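Local coordinates for lipoprotein (Burkholderia cenocepacia, PDB 4QHQ) that binds methionine between its two lobes and probably delivers it to an ABC transporter as the substrate-binding lipoprotein, at residues H57-D62 with S195-L200; S81-Y86 with A168-T173; L102-D107 with I151-A156; S109-A114 with A137-I142. All blocks are in the same frame, centred on the assembly; numbering follows the deposited sequence.

Contact 1: residues H57-D62 with S195-L200. With MET (methionine), chain B.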
loop_
_atom_site.group_PDB
_atom_site.type_symbol
_atom_site.label_atom_id
_atom_site.label_comp_id
_atom_site.label_asym_id
_atom_site.label_seq_id
_atom_site.Cartn_x
_atom_site.Cartn_y
_atom_site.Cartn_z
ATOM N N HIS A 57 -1.565 4.274 2.891
ATOM C CA HIS A 57 -0.602 5.351 3.119
ATOM C C HIS A 57 -1.290 6.722 3.013
ATOM O O HIS A 57 -2.460 6.809 2.638
ATOM C CB HIS A 57 0.613 5.211 2.184
ATOM C CG HIS A 57 0.266 4.969 0.746
ATOM N ND1 HIS A 57 -0.460 5.870 -0.004
ATOM C CD2 HIS A 57 0.581 3.947 -0.081
ATOM C CE1 HIS A 57 -0.585 5.402 -1.238
ATOM N NE2 HIS A 57 0.054 4.243 -1.315
ATOM N N GLN A 58 -0.579 7.781 3.384
ATOM C CA GLN A 58 -1.161 9.117 3.361
ATOM C C GLN A 58 -1.594 9.607 1.970
ATOM O O GLN A 58 -2.660 10.218 1.843
ATOM C CB GLN A 58 -0.264 10.144 4.064
ATOM C CG GLN A 58 -0.961 11.484 4.298
ATOM C CD GLN A 58 -2.018 11.431 5.378
ATOM O OE1 GLN A 58 -1.756 10.995 6.497
ATOM N NE2 GLN A 58 -3.225 11.878 5.045
ATOM N N PRO A 59 -0.797 9.339 0.919
ATOM C CA PRO A 59 -1.269 9.753 -0.410
ATOM C C PRO A 59 -2.601 9.086 -0.770
ATOM O O PRO A 59 -3.469 9.740 -1.357
ATOM C CB PRO A 59 -0.125 9.314 -1.332
ATOM C CG PRO A 59 1.084 9.494 -0.460
ATOM C CD PRO A 59 0.628 8.962 0.887
ATOM N N TYR A 60 -2.786 7.832 -0.390
ATOM C CA TYR A 60 -4.064 7.174 -0.650
ATOM C C TYR A 60 -5.212 7.837 0.138
ATOM O O TYR A 60 -6.275 8.113 -0.422
ATOM C CB TYR A 60 -3.990 5.678 -0.328
ATOM C CG TYR A 60 -5.213 4.916 -0.767
ATOM C CD1 TYR A 60 -6.307 4.745 0.080
ATOM C CD2 TYR A 60 -5.269 4.346 -2.021
ATOM C CE1 TYR A 60 -7.426 4.035 -0.338
ATOM C CE2 TYR A 60 -6.387 3.641 -2.453
ATOM C CZ TYR A 60 -7.467 3.489 -1.598
ATOM O OH TYR A 60 -8.565 2.793 -2.034
ATOM N N LEU A 61 -4.996 8.092 1.425
ATOM C CA LEU A 61 -6.009 8.745 2.251
ATOM C C LEU A 61 -6.340 10.123 1.684
ATOM O O LEU A 61 -7.505 10.516 1.615
ATOM C CB LEU A 61 -5.510 8.863 3.686
ATOM C CG LEU A 61 -6.446 9.534 4.688
ATOM C CD1 LEU A 61 -7.809 8.877 4.635
ATOM C CD2 LEU A 61 -5.835 9.416 6.074
ATOM N N ASP A 62 -5.313 10.861 1.264
ATOM C CA ASP A 62 -5.528 12.192 0.685
ATOM C C ASP A 62 -6.403 12.127 -0.570
ATOM O O ASP A 62 -7.293 12.965 -0.767
ATOM C CB ASP A 62 -4.193 12.856 0.325
ATOM C CG ASP A 62 -3.427 13.338 1.544
ATOM O OD1 ASP A 62 -4.011 13.366 2.649
ATOM O OD2 ASP A 62 -2.237 13.690 1.388
ATOM N N SER A 195 10.452 7.219 0.610
ATOM C CA SER A 195 9.260 7.560 -0.152
ATOM C C SER A 195 8.203 8.069 0.825
ATOM O O SER A 195 8.344 7.910 2.042
ATOM C CB SER A 195 8.729 6.321 -0.867
ATOM O OG SER A 195 7.941 5.544 0.025
ATOM N N PRO A 196 7.131 8.674 0.300
ATOM C CA PRO A 196 6.083 9.165 1.206
ATOM C C PRO A 196 5.024 8.111 1.534
ATOM O O PRO A 196 3.958 8.480 2.011
ATOM C CB PRO A 196 5.443 10.298 0.403
ATOM C CG PRO A 196 5.621 9.873 -1.023
ATOM C CD PRO A 196 6.958 9.179 -1.076
ATOM N N TYR A 197 5.316 6.837 1.344
ATOM C CA TYR A 197 4.272 5.814 1.401
ATOM C C TYR A 197 4.182 4.970 2.679
ATOM O O TYR A 197 3.668 3.841 2.655
ATOM C CB TYR A 197 4.344 4.926 0.142
ATOM C CG TYR A 197 4.212 5.753 -1.105
ATOM C CD1 TYR A 197 2.995 6.316 -1.460
ATOM C CD2 TYR A 197 5.314 5.994 -1.932
ATOM C CE1 TYR A 197 2.870 7.111 -2.587
ATOM C CE2 TYR A 197 5.191 6.781 -3.066
ATOM C CZ TYR A 197 3.970 7.331 -3.394
ATOM O OH TYR A 197 3.829 8.109 -4.512
ATOM N N ALA A 198 4.628 5.518 3.807
ATOM C CA ALA A 198 4.404 4.822 5.073
ATOM C C ALA A 198 2.919 4.607 5.281
ATOM O O ALA A 198 2.111 5.501 5.039
ATOM C CB ALA A 198 4.982 5.600 6.254
ATOM N N ASN A 199 2.574 3.428 5.760
ATOM C CA ASN A 199 1.183 3.119 6.029
ATOM C C ASN A 199 0.789 3.662 7.408
ATOM O O ASN A 199 1.653 4.051 8.200
ATOM C CB ASN A 199 0.945 1.608 5.942
ATOM C CG ASN A 199 0.879 1.095 4.519
ATOM O OD1 ASN A 199 0.165 0.140 4.253
ATOM N ND2 ASN A 199 1.637 1.704 3.599
ATOM N N LEU A 200 -0.508 3.671 7.702
ATOM C CA LEU A 200 -0.981 4.374 8.886
ATOM C C LEU A 200 -2.269 3.763 9.429
ATOM O O LEU A 200 -2.997 3.029 8.750
ATOM C CB LEU A 200 -1.171 5.861 8.546
ATOM C CG LEU A 200 -2.134 6.222 7.404
ATOM C CD1 LEU A 200 -3.589 6.317 7.845
ATOM C CD2 LEU A 200 -1.766 7.508 6.722
HETATM N N MET B . -0.002 -1.521 1.995
HETATM C CA MET B . -0.106 -0.801 0.725
HETATM C C MET B . 1.235 -0.234 0.315
HETATM O O MET B . 1.956 0.267 1.170
HETATM C CB MET B . -1.145 0.318 0.858
HETATM C CG MET B . -1.375 1.118 -0.437
HETATM S SD MET B . -2.562 2.461 -0.210
HETATM C CE MET B . -4.083 1.551 0.073
HETATM O OXT MET B . 1.625 -0.292 -0.864
HETATM O O HOH W 1 2.222 7.957 4.157
#
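The imidazole of His57 lies between Tyr197 and the thioether of the bound methionine, an aromatic edge on one face and a sulfur on the other. Tyr197 CD1 sits over the centre of the ring, in an edge-to-face pair whose planes make 64°. On the opposite face the methionine SD comes within 3.4 Å of His57 NE2, nearer the rim. Two bonds fix the rotation of the imidazole: ND1 accepts from Tyr60 N at 3.1 Å, capping helix 58-68, while NE2 is hydrogen-bonded to Asn110 of another helix. The side chain reaches this place with CG between the backbone N and the carbonyl carbon (chi1 48°). Beside it, Pro59 CG packs obliquely against Tyr197 CE1 at 3.7 Å. The backbones are joined through a water that accepts from Gln58 N and donates to the carbonyl oxygens of Pro196 and Ala198. Asn199 turns its amide to the ligand: OD1 accepts from the methionine N at 2.8 Å, and ND2 donates to the ligand O, also at 2.8 Å. Tyr60 offers a ring face to the ligand CE. The pocket thus separates two kinds of recognition, with the Asn199 amide, helped by Arg113, reading the amino-acid end and aromatic surfaces holding the thioether. Because ND1 accepts from a backbone N-H and NE2 meets the amide oxygen OD1 of Asn110, the imidazole is probably neutral, protonated on NE2.

Contact 2: residues S81-Y86 with A168-T173. With MET (methionine), chain B.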
loop_
_atom_site.group_PDB
_atom_site.type_symbol
_atom_site.label_atom_id
_atom_site.label_comp_id
_atom_site.label_asym_id
_atom_site.label_seq_id
_atom_site.Cartn_x
_atom_site.Cartn_y
_atom_site.Cartn_z
ATOM N N SER A 81 6.453 -0.196 2.934
ATOM C CA SER A 81 6.725 -1.383 2.142
ATOM C C SER A 81 6.981 -0.981 0.700
ATOM O O SER A 81 6.036 -0.878 -0.088
ATOM C CB SER A 81 5.561 -2.369 2.227
ATOM O OG SER A 81 4.359 -1.772 1.787
ATOM N N PRO A 82 8.250 -0.753 0.359
ATOM C CA PRO A 82 8.639 -0.334 -0.996
ATOM C C PRO A 82 7.988 -1.186 -2.082
ATOM O O PRO A 82 8.026 -2.416 -2.032
ATOM C CB PRO A 82 10.154 -0.527 -0.987
ATOM C CG PRO A 82 10.530 -0.245 0.435
ATOM C CD PRO A 82 9.424 -0.898 1.234
ATOM N N ILE A 83 7.373 -0.518 -3.044
ATOM C CA ILE A 83 6.648 -1.220 -4.084
ATOM C C ILE A 83 7.634 -1.778 -5.106
ATOM O O ILE A 83 8.658 -1.157 -5.427
ATOM C CB ILE A 83 5.574 -0.312 -4.722
ATOM C CG1 ILE A 83 4.550 -1.136 -5.509
ATOM C CG2 ILE A 83 6.168 0.808 -5.532
ATOM C CD1 ILE A 83 3.252 -0.377 -5.790
ATOM N N GLY A 84 7.328 -2.969 -5.591
ATOM C CA GLY A 84 8.217 -3.628 -6.530
ATOM C C GLY A 84 7.632 -3.826 -7.906
ATOM O O GLY A 84 6.402 -3.737 -8.111
ATOM N N VAL A 85 8.531 -4.100 -8.847
ATOM C CA VAL A 85 8.180 -4.522 -10.193
ATOM C C VAL A 85 8.472 -6.014 -10.272
ATOM O O VAL A 85 9.563 -6.468 -9.874
ATOM C CB VAL A 85 9.042 -3.801 -11.236
ATOM C CG1 VAL A 85 8.642 -4.220 -12.636
ATOM C CG2 VAL A 85 8.919 -2.294 -11.096
ATOM N N TYR A 86 7.513 -6.765 -10.817
ATOM C CA TYR A 86 7.585 -8.219 -10.877
ATOM C C TYR A 86 7.413 -8.679 -12.305
ATOM O O TYR A 86 6.768 -8.013 -13.106
ATOM C CB TYR A 86 6.509 -8.869 -9.997
ATOM C CG TYR A 86 6.645 -8.463 -8.563
ATOM C CD1 TYR A 86 6.057 -7.302 -8.101
ATOM C CD2 TYR A 86 7.427 -9.206 -7.688
ATOM C CE1 TYR A 86 6.214 -6.893 -6.788
ATOM C CE2 TYR A 86 7.598 -8.815 -6.389
ATOM C CZ TYR A 86 6.978 -7.664 -5.937
ATOM O OH TYR A 86 7.154 -7.279 -4.632
ATOM N N ALA A 168 5.709 -7.230 -17.307
ATOM C CA ALA A 168 6.045 -6.861 -15.943
ATOM C C ALA A 168 4.845 -6.160 -15.324
ATOM O O ALA A 168 3.983 -5.643 -16.030
ATOM C CB ALA A 168 7.277 -5.960 -15.897
ATOM N N ALA A 169 4.794 -6.142 -14.000
ATOM C CA ALA A 169 3.741 -5.420 -13.296
ATOM C C ALA A 169 4.302 -4.777 -12.048
ATOM O O ALA A 169 5.174 -5.341 -11.398
ATOM C CB ALA A 169 2.600 -6.350 -12.920
ATOM N N VAL A 170 3.798 -3.594 -11.727
ATOM C CA VAL A 170 4.144 -2.940 -10.469
ATOM C C VAL A 170 3.035 -3.298 -9.481
ATOM O O VAL A 170 1.859 -3.000 -9.729
ATOM C CB VAL A 170 4.245 -1.420 -10.627
ATOM C CG1 VAL A 170 4.613 -0.785 -9.277
ATOM C CG2 VAL A 170 5.267 -1.058 -11.698
ATOM N N ILE A 171 3.398 -3.968 -8.390
ATOM C CA ILE A 171 2.406 -4.571 -7.493
ATOM C C ILE A 171 2.656 -4.181 -6.049
ATOM O O ILE A 171 3.772 -4.326 -5.546
ATOM C CB ILE A 171 2.422 -6.117 -7.584
ATOM C CG1 ILE A 171 2.294 -6.582 -9.039
ATOM C CG2 ILE A 171 1.309 -6.743 -6.734
ATOM C CD1 ILE A 171 2.263 -8.101 -9.186
ATOM N N ASN A 172 1.621 -3.645 -5.406
ATOM C CA ASN A 172 1.680 -3.328 -3.974
ATOM C C ASN A 172 2.112 -4.524 -3.148
ATOM O O ASN A 172 1.682 -5.648 -3.371
ATOM C CB ASN A 172 0.335 -2.814 -3.463
ATOM C CG ASN A 172 -0.038 -1.466 -4.038
ATOM O OD1 ASN A 172 0.284 -0.406 -3.464
ATOM N ND2 ASN A 172 -0.726 -1.490 -5.159
ATOM N N THR A 173 2.968 -4.266 -2.174
ATOM C CA THR A 173 3.577 -5.338 -1.408
ATOM C C THR A 173 2.565 -6.245 -0.685
ATOM O O THR A 173 2.760 -7.451 -0.642
ATOM C CB THR A 173 4.660 -4.774 -0.481
ATOM O OG1 THR A 173 5.779 -4.377 -1.288
ATOM C CG2 THR A 173 5.099 -5.789 0.547
HETATM N N MET B . -0.002 -1.521 1.995
HETATM C CA MET B . -0.106 -0.801 0.725
HETATM C C MET B . 1.235 -0.234 0.315
HETATM O O MET B . 1.956 0.267 1.170
HETATM C CB MET B . -1.145 0.318 0.858
HETATM C CG MET B . -1.375 1.118 -0.437
HETATM S SD MET B . -2.562 2.461 -0.210
HETATM C CE MET B . -4.083 1.551 0.073
HETATM O OXT MET B . 1.625 -0.292 -0.864
HETATM O O HOH W 2 3.969 -1.601 -1.883
HETATM O O HOH W 3 8.343 -4.316 -0.208
HETATM O O HOH W 4 5.837 -5.010 -3.980
#
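Ile83 reaches across to Ile171 and Val170 with its CG1-CD1 branch. CB carries CG1 anti to the backbone N (chi1 -163°), which lays CG1 3.3 Å from Ile171 O. The extended chain then brings CD1 against Val170 CG1 at 3.8 Å and close to Asn172 N, while the CG2 branch turns to Arg113 of helix 108-120. Beyond Ile83 the backbones become an antiparallel pair of strands, 84-86 with 168-171. Gly84 O accepts from Ile171 N, and the Tyr86-Ala169 pair is bonded in both directions, with Tyr86 N to Ala169 O at 2.8 Å. Val85 and Val170 form the non-hydrogen-bonded pair between them, touching through their CG2 methyls on one face. On the other face the Tyr86 ring crosses Ile171 at about a right angle, CD1 lying 3.9 Å from Ile171 CB. These strands belong to the mixed five-stranded sheet of one lobe of this periplasmic-binding-protein fold; the start of 84-86 and the end of 168-171 face the ligand cleft. Waters bridge the two segments beyond the paired strands. One joins Gly84 N, Tyr86 OH, Ile171 O and Thr173 OG1; another accepts from Thr173 N and donates to Ser81 O and, at 2.9 Å, to the methionine OXT. Ser81 CB meets Thr173 CB at 3.7 Å, and Ser81 OG lies 3.2 Å from the methionine O.

Contact 3: residues L102-D107 with I151-A156; sequences LAVPND and ISELDA
Val104 and Ile151 pack on the close, apolar side of a parallel strand pair, 102-105 with 151-154. Val104 CG2 meets Ile151 CG2 at 3.9 Å, the two side chains crossing at a slant, and Leu102 CB lies alongside Ile151 CG1. This face is covered by helix 108-120, through Leu118 and Ala114. On the other face Ala103 CB touches Leu154 CD1 at 4.0 Å. The backbones are bonded in parallel register: Ser152 N donates to Leu102 O, Val104 N to Ser152 O, and Leu154 N to Val104 O at 2.9 Å. The contact becomes polar and hydrated at the carboxy-terminal end of the strands, where Asn106 turns its amide across to the exposed Asp155, with CG between the backbone N and the carbonyl carbon (chi1 66°). ND2 donates to Asp155 OD1 at 2.7 Å, nearly along the C-O axis, although the amide and carboxylate planes stand 63° apart. Waters fill in around this bond: one links Asn106 ND2 to Glu153 O, and another donates to Asn106 OD1 and Asp107 OD1 while accepting from Ala156 N. Asp107 OD2 goes instead to Asn110 at the start of the next helix. A parallel pair at the edge of a sheet, edge strand 150-154 beside 101-105, with the loop after 101-105 leading to the ligand cleft, fits the alpha/beta lobes of periplasmic binding proteins.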
loop_
_atom_site.group_PDB
_atom_site.type_symbol
_atom_site.label_atom_id
_atom_site.label_comp_id
_atom_site.label_asym_id
_atom_site.label_seq_id
_atom_site.Cartn_x
_atom_site.Cartn_y
_atom_site.Cartn_z
ATOM N N LEU A 102 3.018 -3.792 -19.782
ATOM C CA LEU A 102 3.156 -3.628 -18.339
ATOM C C LEU A 102 1.783 -3.421 -17.728
ATOM O O LEU A 102 0.834 -3.042 -18.416
ATOM C CB LEU A 102 4.033 -2.424 -17.996
ATOM C CG LEU A 102 5.455 -2.375 -18.546
ATOM C CD1 LEU A 102 6.269 -1.293 -17.848
ATOM C CD2 LEU A 102 6.120 -3.722 -18.401
ATOM N N ALA A 103 1.675 -3.683 -16.438
ATOM C CA ALA A 103 0.452 -3.402 -15.713
ATOM C C ALA A 103 0.798 -2.643 -14.439
ATOM O O ALA A 103 1.803 -2.941 -13.784
ATOM C CB ALA A 103 -0.286 -4.691 -15.401
ATOM N N VAL A 104 -0.015 -1.633 -14.135
ATOM C CA VAL A 104 0.132 -0.848 -12.909
ATOM C C VAL A 104 -1.235 -0.690 -12.226
ATOM O O VAL A 104 -2.274 -0.882 -12.870
ATOM C CB VAL A 104 0.735 0.558 -13.194
ATOM C CG1 VAL A 104 2.128 0.439 -13.808
ATOM C CG2 VAL A 104 -0.186 1.384 -14.074
ATOM N N PRO A 105 -1.244 -0.342 -10.920
ATOM C CA PRO A 105 -2.519 -0.058 -10.259
ATOM C C PRO A 105 -3.283 1.092 -10.915
ATOM O O PRO A 105 -2.689 1.930 -11.595
ATOM C CB PRO A 105 -2.092 0.348 -8.845
ATOM C CG PRO A 105 -0.758 -0.321 -8.628
ATOM C CD PRO A 105 -0.109 -0.207 -9.988
ATOM N N ASN A 106 -4.598 1.124 -10.711
ATOM C CA ASN A 106 -5.446 2.125 -11.356
ATOM C C ASN A 106 -6.098 3.153 -10.427
ATOM O O ASN A 106 -6.931 3.943 -10.873
ATOM C CB ASN A 106 -6.539 1.459 -12.210
ATOM C CG ASN A 106 -7.545 0.681 -11.389
ATOM O OD1 ASN A 106 -7.495 0.669 -10.162
ATOM N ND2 ASN A 106 -8.508 0.063 -12.074
ATOM N N ASP A 107 -5.732 3.134 -9.156
ATOM C CA ASP A 107 -6.209 4.156 -8.224
ATOM C C ASP A 107 -5.197 5.297 -8.266
ATOM O O ASP A 107 -4.015 5.056 -8.524
ATOM C CB ASP A 107 -6.351 3.591 -6.812
ATOM C CG ASP A 107 -5.039 3.118 -6.260
ATOM O OD1 ASP A 107 -4.591 2.026 -6.669
ATOM O OD2 ASP A 107 -4.426 3.840 -5.444
ATOM N N ILE A 151 0.902 0.111 -21.358
ATOM C CA ILE A 151 0.699 0.048 -19.918
ATOM C C ILE A 151 -0.773 -0.040 -19.536
ATOM O O ILE A 151 -1.536 0.914 -19.708
ATOM C CB ILE A 151 1.383 1.229 -19.221
ATOM C CG1 ILE A 151 2.864 1.260 -19.613
ATOM C CG2 ILE A 151 1.228 1.114 -17.710
ATOM C CD1 ILE A 151 3.654 2.387 -18.994
ATOM N N SER A 152 -1.157 -1.212 -19.039
ATOM C CA SER A 152 -2.508 -1.448 -18.568
ATOM C C SER A 152 -2.639 -0.887 -17.154
ATOM O O SER A 152 -1.710 -0.999 -16.345
ATOM C CB SER A 152 -2.810 -2.947 -18.541
ATOM O OG SER A 152 -3.057 -3.453 -19.841
ATOM N N GLU A 153 -3.789 -0.278 -16.873
ATOM C CA GLU A 153 -4.137 0.196 -15.539
ATOM C C GLU A 153 -5.230 -0.709 -14.998
ATOM O O GLU A 153 -6.350 -0.732 -15.525
ATOM C CB GLU A 153 -4.631 1.632 -15.627
ATOM C CG GLU A 153 -3.618 2.568 -16.258
ATOM C CD GLU A 153 -4.268 3.713 -17.007
ATOM O OE1 GLU A 153 -4.957 3.456 -18.022
ATOM O OE2 GLU A 153 -4.092 4.874 -16.589
ATOM N N LEU A 154 -4.903 -1.463 -13.958
ATOM C CA LEU A 154 -5.804 -2.476 -13.437
ATOM C C LEU A 154 -6.015 -2.294 -11.946
ATOM O O LEU A 154 -5.227 -1.624 -11.271
ATOM C CB LEU A 154 -5.239 -3.873 -13.704
ATOM C CG LEU A 154 -4.829 -4.171 -15.155
ATOM C CD1 LEU A 154 -4.210 -5.559 -15.262
ATOM C CD2 LEU A 154 -6.019 -4.039 -16.080
ATOM N N ASP A 155 -7.056 -2.927 -11.422
ATOM C CA ASP A 155 -7.326 -2.871 -9.998
ATOM C C ASP A 155 -6.129 -3.436 -9.246
ATOM O O ASP A 155 -5.588 -4.464 -9.636
ATOM C CB ASP A 155 -8.597 -3.656 -9.660
ATOM C CG ASP A 155 -9.856 -2.992 -10.193
ATOM O OD1 ASP A 155 -9.780 -1.831 -10.650
ATOM O OD2 ASP A 155 -10.930 -3.629 -10.136
ATOM N N ALA A 156 -5.689 -2.744 -8.203
ATOM C CA ALA A 156 -4.474 -3.120 -7.492
ATOM C C ALA A 156 -4.471 -4.582 -7.047
ATOM O O ALA A 156 -3.443 -5.256 -7.139
ATOM C CB ALA A 156 -4.248 -2.195 -6.283
HETATM O O HOH W 5 -0.688 -4.014 -21.342
HETATM O O HOH W 6 -6.246 0.154 -7.712
HETATM O O HOH W 7 -8.799 0.076 -14.923
#

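Contact 4: residues S109-A114 with A137-I142; sequences SNENRA and ATVLDI. With MET (methionine), chain B.
Glu111 and Asn112 both reach from helix 108-120 to the loop 137-142, but they present different groups to it. Each has CG anti to its backbone N (chi1 172° for Glu111). Glu111 continues as an extended chain, passing CG by Ala137 O at 3.6 Å and ending with OE2 near Thr138 CA. From there OE2 accepts a weak, bent bond from Val139 N at 3.4 Å. Asn112 is shorter and turns at its second torsion, which puts OD1 2.9 Å from Ala137 N. The N-H points almost straight at that oxygen, at 171°, but approaches it 32° out of the carbonyl plane. Asn112 thus holds the N-H of Ala137 firmly, while Glu111 adds only a weak bond to Val139, two residues on. The loop also holds itself: Asp141 OD2 accepts from Thr138 N at 2.8 Å, and Thr138 OG1 accepts from Leu140 N in an ST turn.

Asn110 and Arg113 point from the same helix to the ligand. Arg113, extended from CG to NE, donates a hydrogen bond from NH1 to the methionine OXT at 2.8 Å, with the carboxylate at the guanidinium edge. Its NH2 makes a salt bridge with Glu191. Asn110 ND2 packs 3.5 Å from the methionine SD, its hydrogen bond going to Asp107 OD2, while OD1 is bonded to His57 NE2. One short helical segment thus hydrogen-bonds the ligand carboxylate while holding a loop by its backbone. Glu111 OE2 also lies close to Glu153 OE2, a proximity of like charges that would be eased if a proton were shared between them.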
loop_
_atom_site.group_PDB
_atom_site.type_symbol
_atom_site.label_atom_id
_atom_site.label_comp_id
_atom_site.label_asym_id
_atom_site.label_seq_id
_atom_site.Cartn_x
_atom_site.Cartn_y
_atom_site.Cartn_z
ATOM N N SER A 109 -3.391 7.437 -6.372
ATOM C CA SER A 109 -2.105 7.534 -5.692
ATOM C C SER A 109 -1.161 6.376 -5.995
ATOM O O SER A 109 0.032 6.583 -6.152
ATOM C CB SER A 109 -2.278 7.708 -4.175
ATOM O OG SER A 109 -2.722 6.524 -3.563
ATOM N N ASN A 110 -1.663 5.149 -6.051
ATOM C CA ASN A 110 -0.754 4.053 -6.373
ATOM C C ASN A 110 -0.391 3.963 -7.853
ATOM O O ASN A 110 0.701 3.494 -8.186
ATOM C CB ASN A 110 -1.290 2.733 -5.834
ATOM C CG ASN A 110 -1.238 2.677 -4.330
ATOM O OD1 ASN A 110 -0.150 2.630 -3.731
ATOM N ND2 ASN A 110 -2.407 2.715 -3.706
ATOM N N GLU A 111 -1.261 4.442 -8.735
ATOM C CA GLU A 111 -0.913 4.526 -10.143
ATOM C C GLU A 111 0.225 5.534 -10.282
ATOM O O GLU A 111 1.232 5.269 -10.936
ATOM C CB GLU A 111 -2.097 4.953 -11.016
ATOM C CG GLU A 111 -1.640 5.210 -12.439
ATOM C CD GLU A 111 -2.719 5.099 -13.489
ATOM O OE1 GLU A 111 -3.907 4.909 -13.180
ATOM O OE2 GLU A 111 -2.353 5.194 -14.678
ATOM N N ASN A 112 0.063 6.689 -9.650
ATOM C CA ASN A 112 1.093 7.712 -9.651
ATOM C C ASN A 112 2.411 7.161 -9.118
ATOM O O ASN A 112 3.474 7.348 -9.725
ATOM C CB ASN A 112 0.642 8.913 -8.829
ATOM C CG ASN A 112 1.651 10.034 -8.844
ATOM O OD1 ASN A 112 1.886 10.648 -9.880
ATOM N ND2 ASN A 112 2.246 10.316 -7.689
ATOM N N ARG A 113 2.323 6.449 -8.007
ATOM C CA ARG A 113 3.472 5.829 -7.383
ATOM C C ARG A 113 4.191 4.868 -8.332
ATOM O O ARG A 113 5.427 4.884 -8.451
ATOM C CB ARG A 113 2.993 5.067 -6.159
ATOM C CG ARG A 113 4.073 4.321 -5.404
ATOM C CD ARG A 113 3.419 3.572 -4.270
ATOM N NE ARG A 113 4.393 3.023 -3.341
ATOM C CZ ARG A 113 4.072 2.288 -2.287
ATOM N NH1 ARG A 113 2.791 1.993 -2.060
ATOM N NH2 ARG A 113 5.016 1.845 -1.469
ATOM N N ALA A 114 3.417 4.013 -8.992
ATOM C CA ALA A 114 3.976 3.051 -9.951
ATOM C C ALA A 114 4.666 3.736 -11.123
ATOM O O ALA A 114 5.736 3.312 -11.542
ATOM C CB ALA A 114 2.884 2.131 -10.459
ATOM N N ALA A 137 -0.215 11.257 -11.720
ATOM C CA ALA A 137 -0.016 10.935 -13.130
ATOM C C ALA A 137 -0.790 9.683 -13.537
ATOM O O ALA A 137 -0.957 8.762 -12.736
ATOM C CB ALA A 137 1.472 10.752 -13.422
ATOM N N THR A 138 -1.266 9.659 -14.783
ATOM C CA THR A 138 -1.802 8.441 -15.380
ATOM C C THR A 138 -0.991 8.127 -16.627
ATOM O O THR A 138 -0.051 8.853 -16.959
ATOM C CB THR A 138 -3.281 8.570 -15.792
ATOM O OG1 THR A 138 -3.392 9.410 -16.952
ATOM C CG2 THR A 138 -4.111 9.131 -14.651
ATOM N N VAL A 139 -1.352 7.054 -17.323
ATOM C CA VAL A 139 -0.621 6.692 -18.539
ATOM C C VAL A 139 -0.713 7.778 -19.616
ATOM O O VAL A 139 0.152 7.864 -20.486
ATOM C CB VAL A 139 -1.073 5.336 -19.130
ATOM C CG1 VAL A 139 -0.805 4.203 -18.147
ATOM C CG2 VAL A 139 -2.535 5.383 -19.541
ATOM N N LEU A 140 -1.748 8.616 -19.547
ATOM C CA LEU A 140 -1.920 9.698 -20.519
ATOM C C LEU A 140 -0.933 10.837 -20.289
ATOM O O LEU A 140 -0.836 11.754 -21.109
ATOM C CB LEU A 140 -3.355 10.237 -20.487
ATOM C CG LEU A 140 -4.443 9.238 -20.883
ATOM C CD1 LEU A 140 -5.832 9.865 -20.772
ATOM C CD2 LEU A 140 -4.186 8.702 -22.287
ATOM N N ASP A 141 -0.199 10.776 -19.183
ATOM C CA ASP A 141 0.774 11.809 -18.836
ATOM C C ASP A 141 2.211 11.414 -19.175
ATOM O O ASP A 141 3.154 12.135 -18.855
ATOM C CB ASP A 141 0.663 12.160 -17.353
ATOM C CG ASP A 141 -0.692 12.725 -16.996
ATOM O OD1 ASP A 141 -1.130 13.679 -17.674
ATOM O OD2 ASP A 141 -1.325 12.207 -16.042
ATOM N N ILE A 142 2.371 10.269 -19.822
ATOM C CA ILE A 142 3.689 9.826 -20.252
ATOM C C ILE A 142 4.164 10.653 -21.452
ATOM O O ILE A 142 3.493 10.704 -22.484
ATOM C CB ILE A 142 3.671 8.319 -20.560
ATOM C CG1 ILE A 142 3.327 7.546 -19.280
ATOM C CG2 ILE A 142 5.012 7.859 -21.127
ATOM C CD1 ILE A 142 3.030 6.082 -19.494
HETATM N N MET B . -0.002 -1.521 1.995
HETATM C CA MET B . -0.106 -0.801 0.725
HETATM C C MET B . 1.235 -0.234 0.315
HETATM O O MET B . 1.956 0.267 1.170
HETATM C CB MET B . -1.145 0.318 0.858
HETATM C CG MET B . -1.375 1.118 -0.437
HETATM S SD MET B . -2.562 2.461 -0.210
HETATM C CE MET B . -4.083 1.551 0.073
HETATM O OXT MET B . 1.625 -0.292 -0.864
#

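How the contacts relate
Following the chain from the N terminus, contact 1 opens first at 57-62 and closes the widest loop, ending at 195-200. Contact 2 is nested inside it, contact 3 inside contact 2, and contact 4 inside contact 3, so no loops cross. Contact 1 joins the start of helix 58-68 to the segment leading into strand 199-204 of the six-stranded sheet. Contacts 2 and 3 share the five-stranded sheet, where strands 168-171 and 101-105 are neighbours. Contact 4 ties the helix that follows strand 101-105 to an outlying loop. Contacts 1, 2 and 4 all touch the methionine; His57 and Asn110 link contacts 1 and 4 directly.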